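Local atomic coordinates of glutamine amidotransferase subunit pdxT (PDB entry 2YWD), a protein that probably hydrolyses glutamine to glutamate and ammonia, the ammonia being channelled to the partner subunit PdxS for pyridoxal 5'-phosphate synthesis. Residues L40-I44 / F185-V191. Numbering follows the deposited sequence.
Sequences LKALI and FLELAGV
Ala42 and Phe185 meet in a helix-on-sheet contact, where the C-terminal helix 180-189 lies against strand 42-45 of the central mixed sheet in this class I glutamine amidotransferase fold. The axes of strand 42-44 and helix 185-189 come within 9.4 Å, their N-to-C directions 146° apart. Ala42 and Ala189, whose CA atoms are the nearest pair across the contact, meet methyl to methyl, CB to CB, at 3.8 Å. With CG anti to the backbone N (chi1 172°), the ring of Phe185 is placed so that CE2 lies 3.6 Å from Ala42 CB and 3.8 Å from Ile44 CG1. Cutting Phe185 back to an alanine is likely to open a gap beside the Ala42 methyl and Ile44 CG1. No direct hydrogen bond joins the segments; water does that work at the solvent end. One molecule donates to Lys41 O (2.6 Å) and to Ala189 O, while another accepts from Lys41 NZ and donates to the terminal carboxylate at Val191 OXT (3.0 Å). Gly190, with positive phi, ends the helix in a Schellman motif, and Val191 CG2 then packs beside Lys41 CB. Strand 76-80 continues the floor under the helix, Phe78 meeting the Phe185 ring and Ala76 touching Ala189, while helix 14-22 packs on Ile44.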
ATOM      1  N   LEU A  40      -6.042   9.129  13.321  1.00 20.02           N
ATOM      2  CA  LEU A  40      -5.973   8.900  11.881  1.00 18.84           C
ATOM      3  C   LEU A  40      -7.172   8.138  11.332  1.00 17.37           C
ATOM      4  O   LEU A  40      -7.733   7.269  11.999  1.00 17.79           O
ATOM      5  CB  LEU A  40      -4.701   8.124  11.515  1.00 17.10           C
ATOM      6  CG  LEU A  40      -3.328   8.770  11.715  1.00 18.18           C
ATOM      7  CD1 LEU A  40      -2.256   7.777  11.282  1.00 16.06           C
ATOM      8  CD2 LEU A  40      -3.223  10.064  10.902  1.00 16.63           C
ATOM      9  N   LYS A  41      -7.566   8.483  10.110  1.00 16.24           N
ATOM     10  CA  LYS A  41      -8.661   7.801   9.429  1.00 16.38           C
ATOM     11  C   LYS A  41      -8.044   6.969   8.310  1.00 14.94           C
ATOM     12  O   LYS A  41      -8.639   6.003   7.835  1.00 14.50           O
ATOM     13  CB  LYS A  41      -9.640   8.800   8.811  1.00 17.24           C
ATOM     14  CG  LYS A  41     -10.452   9.605   9.808  1.00 21.39           C
ATOM     15  CD  LYS A  41     -11.379  10.566   9.081  1.00 25.14           C
ATOM     16  CE  LYS A  41     -12.193  11.405  10.059  1.00 27.44           C
ATOM     17  NZ  LYS A  41     -13.102  12.350   9.348  1.00 28.84           N
ATOM     18  N   ALA A  42      -6.841   7.356   7.892  1.00 15.19           N
ATOM     19  CA  ALA A  42      -6.148   6.662   6.812  1.00 14.75           C
ATOM     20  C   ALA A  42      -4.645   6.609   7.040  1.00 14.28           C
ATOM     21  O   ALA A  42      -4.048   7.557   7.552  1.00 14.00           O
ATOM     22  CB  ALA A  42      -6.442   7.350   5.481  1.00 12.86           C
ATOM     23  N   LEU A  43      -4.042   5.494   6.646  1.00 12.62           N
ATOM     24  CA  LEU A  43      -2.606   5.305   6.781  1.00 11.53           C
ATOM     25  C   LEU A  43      -2.037   4.705   5.500  1.00 12.06           C
ATOM     26  O   LEU A  43      -2.540   3.702   5.002  1.00 11.13           O
ATOM     27  CB  LEU A  43      -2.290   4.367   7.950  1.00 10.83           C
ATOM     28  CG  LEU A  43      -0.813   3.994   8.113  1.00 11.45           C
ATOM     29  CD1 LEU A  43      -0.020   5.219   8.544  1.00 11.26           C
ATOM     30  CD2 LEU A  43      -0.672   2.883   9.154  1.00 12.72           C
ATOM     31  N   ILE A  44      -0.998   5.333   4.965  1.00 10.95           N
ATOM     32  CA  ILE A  44      -0.352   4.826   3.763  1.00 11.25           C
ATOM     33  C   ILE A  44       0.965   4.179   4.164  1.00 10.48           C
ATOM     34  O   ILE A  44       1.737   4.763   4.921  1.00 11.54           O
ATOM     35  CB  ILE A  44      -0.035   5.952   2.761  1.00 12.11           C
ATOM     36  CG1 ILE A  44      -1.335   6.581   2.250  1.00 12.45           C
ATOM     37  CG2 ILE A  44       0.795   5.395   1.600  1.00 12.50           C
ATOM     38  CD1 ILE A  44      -1.118   7.739   1.292  1.00 13.26           C
ATOM     39  N   PHE A 185      -8.458   6.718  -2.526  1.00 13.24           N
ATOM     40  CA  PHE A 185      -8.199   6.114  -1.222  1.00 13.72           C
ATOM     41  C   PHE A 185      -8.801   6.938  -0.083  1.00 14.40           C
ATOM     42  O   PHE A 185      -9.448   6.391   0.816  1.00 15.04           O
ATOM     43  CB  PHE A 185      -6.686   5.948  -1.001  1.00 11.89           C
ATOM     44  CG  PHE A 185      -6.322   5.509   0.396  1.00 13.16           C
ATOM     45  CD1 PHE A 185      -6.878   4.357   0.947  1.00 12.25           C
ATOM     46  CD2 PHE A 185      -5.434   6.258   1.164  1.00  9.84           C
ATOM     47  CE1 PHE A 185      -6.557   3.957   2.247  1.00 11.76           C
ATOM     48  CE2 PHE A 185      -5.105   5.866   2.466  1.00 12.68           C
ATOM     49  CZ  PHE A 185      -5.668   4.713   3.007  1.00 11.34           C
ATOM     50  N   LEU A 186      -8.595   8.250  -0.114  1.00 13.85           N
ATOM     51  CA  LEU A 186      -9.133   9.103   0.940  1.00 14.74           C
ATOM     52  C   LEU A 186     -10.657   9.048   0.968  1.00 15.35           C
ATOM     53  O   LEU A 186     -11.269   9.093   2.037  1.00 17.06           O
ATOM     54  CB  LEU A 186      -8.668  10.549   0.752  1.00 14.06           C
ATOM     55  CG  LEU A 186      -7.156  10.768   0.825  1.00 14.54           C
ATOM     56  CD1 LEU A 186      -6.874  12.264   0.894  1.00 16.43           C
ATOM     57  CD2 LEU A 186      -6.584  10.061   2.052  1.00 14.90           C
ATOM     58  N   GLU A 187     -11.267   8.949  -0.206  1.00 16.03           N
ATOM     59  CA  GLU A 187     -12.720   8.876  -0.295  1.00 18.45           C
ATOM     60  C   GLU A 187     -13.233   7.605   0.377  1.00 19.41           C
ATOM     61  O   GLU A 187     -14.204   7.645   1.131  1.00 19.61           O
ATOM     62  CB  GLU A 187     -13.167   8.914  -1.762  1.00 19.89           C
ATOM     63  CG  GLU A 187     -12.980  10.271  -2.439  1.00 23.96           C
ATOM     64  CD  GLU A 187     -14.063  11.278  -2.071  1.00 29.03           C
ATOM     65  OE1 GLU A 187     -15.215  11.103  -2.525  1.00 30.85           O
ATOM     66  OE2 GLU A 187     -13.766  12.243  -1.328  1.00 27.85           O
ATOM     67  N   LEU A 188     -12.579   6.476   0.120  1.00 18.09           N
ATOM     68  CA  LEU A 188     -13.017   5.225   0.725  1.00 19.72           C
ATOM     69  C   LEU A 188     -12.720   5.203   2.229  1.00 19.76           C
ATOM     70  O   LEU A 188     -13.351   4.460   2.985  1.00 19.14           O
ATOM     71  CB  LEU A 188     -12.367   4.028   0.014  1.00 21.73           C
ATOM     72  CG  LEU A 188     -10.892   3.670   0.217  1.00 22.93           C
ATOM     73  CD1 LEU A 188     -10.707   2.950   1.549  1.00 23.20           C
ATOM     74  CD2 LEU A 188     -10.440   2.762  -0.919  1.00 24.06           C
ATOM     75  N   ALA A 189     -11.768   6.026   2.661  1.00 18.16           N
ATOM     76  CA  ALA A 189     -11.408   6.107   4.076  1.00 18.21           C
ATOM     77  C   ALA A 189     -12.351   7.078   4.784  1.00 19.00           C
ATOM     78  O   ALA A 189     -12.339   7.193   6.010  1.00 18.65           O
ATOM     79  CB  ALA A 189      -9.967   6.578   4.228  1.00 17.08           C
ATOM     80  N   GLY A 190     -13.160   7.782   3.999  1.00 19.21           N
ATOM     81  CA  GLY A 190     -14.100   8.729   4.570  1.00 22.18           C
ATOM     82  C   GLY A 190     -13.460  10.037   4.997  1.00 24.02           C
ATOM     83  O   GLY A 190     -13.955  10.708   5.900  1.00 24.87           O
ATOM     84  N   VAL A 191     -12.355  10.404   4.354  1.00 25.56           N
ATOM     85  CA  VAL A 191     -11.673  11.647   4.691  1.00 27.67           C
ATOM     86  C   VAL A 191     -12.330  12.811   3.964  1.00 28.54           C
ATOM     87  O   VAL A 191     -12.819  12.597   2.833  1.00 28.55           O
ATOM     88  CB  VAL A 191     -10.179  11.594   4.298  1.00 27.48           C
ATOM     89  CG1 VAL A 191      -9.537  12.966   4.477  1.00 29.45           C
ATOM     90  CG2 VAL A 191      -9.458  10.565   5.150  1.00 27.20           C
ATOM     91  OXT VAL A 191     -12.331  13.925   4.534  1.00 31.01           O
TER
HETATM   92  O   HOH W   1     -11.149   5.306   7.715  1.00 19.57           O
HETATM   93  O   HOH W   2     -11.768  13.836   7.527  1.00 30.54           O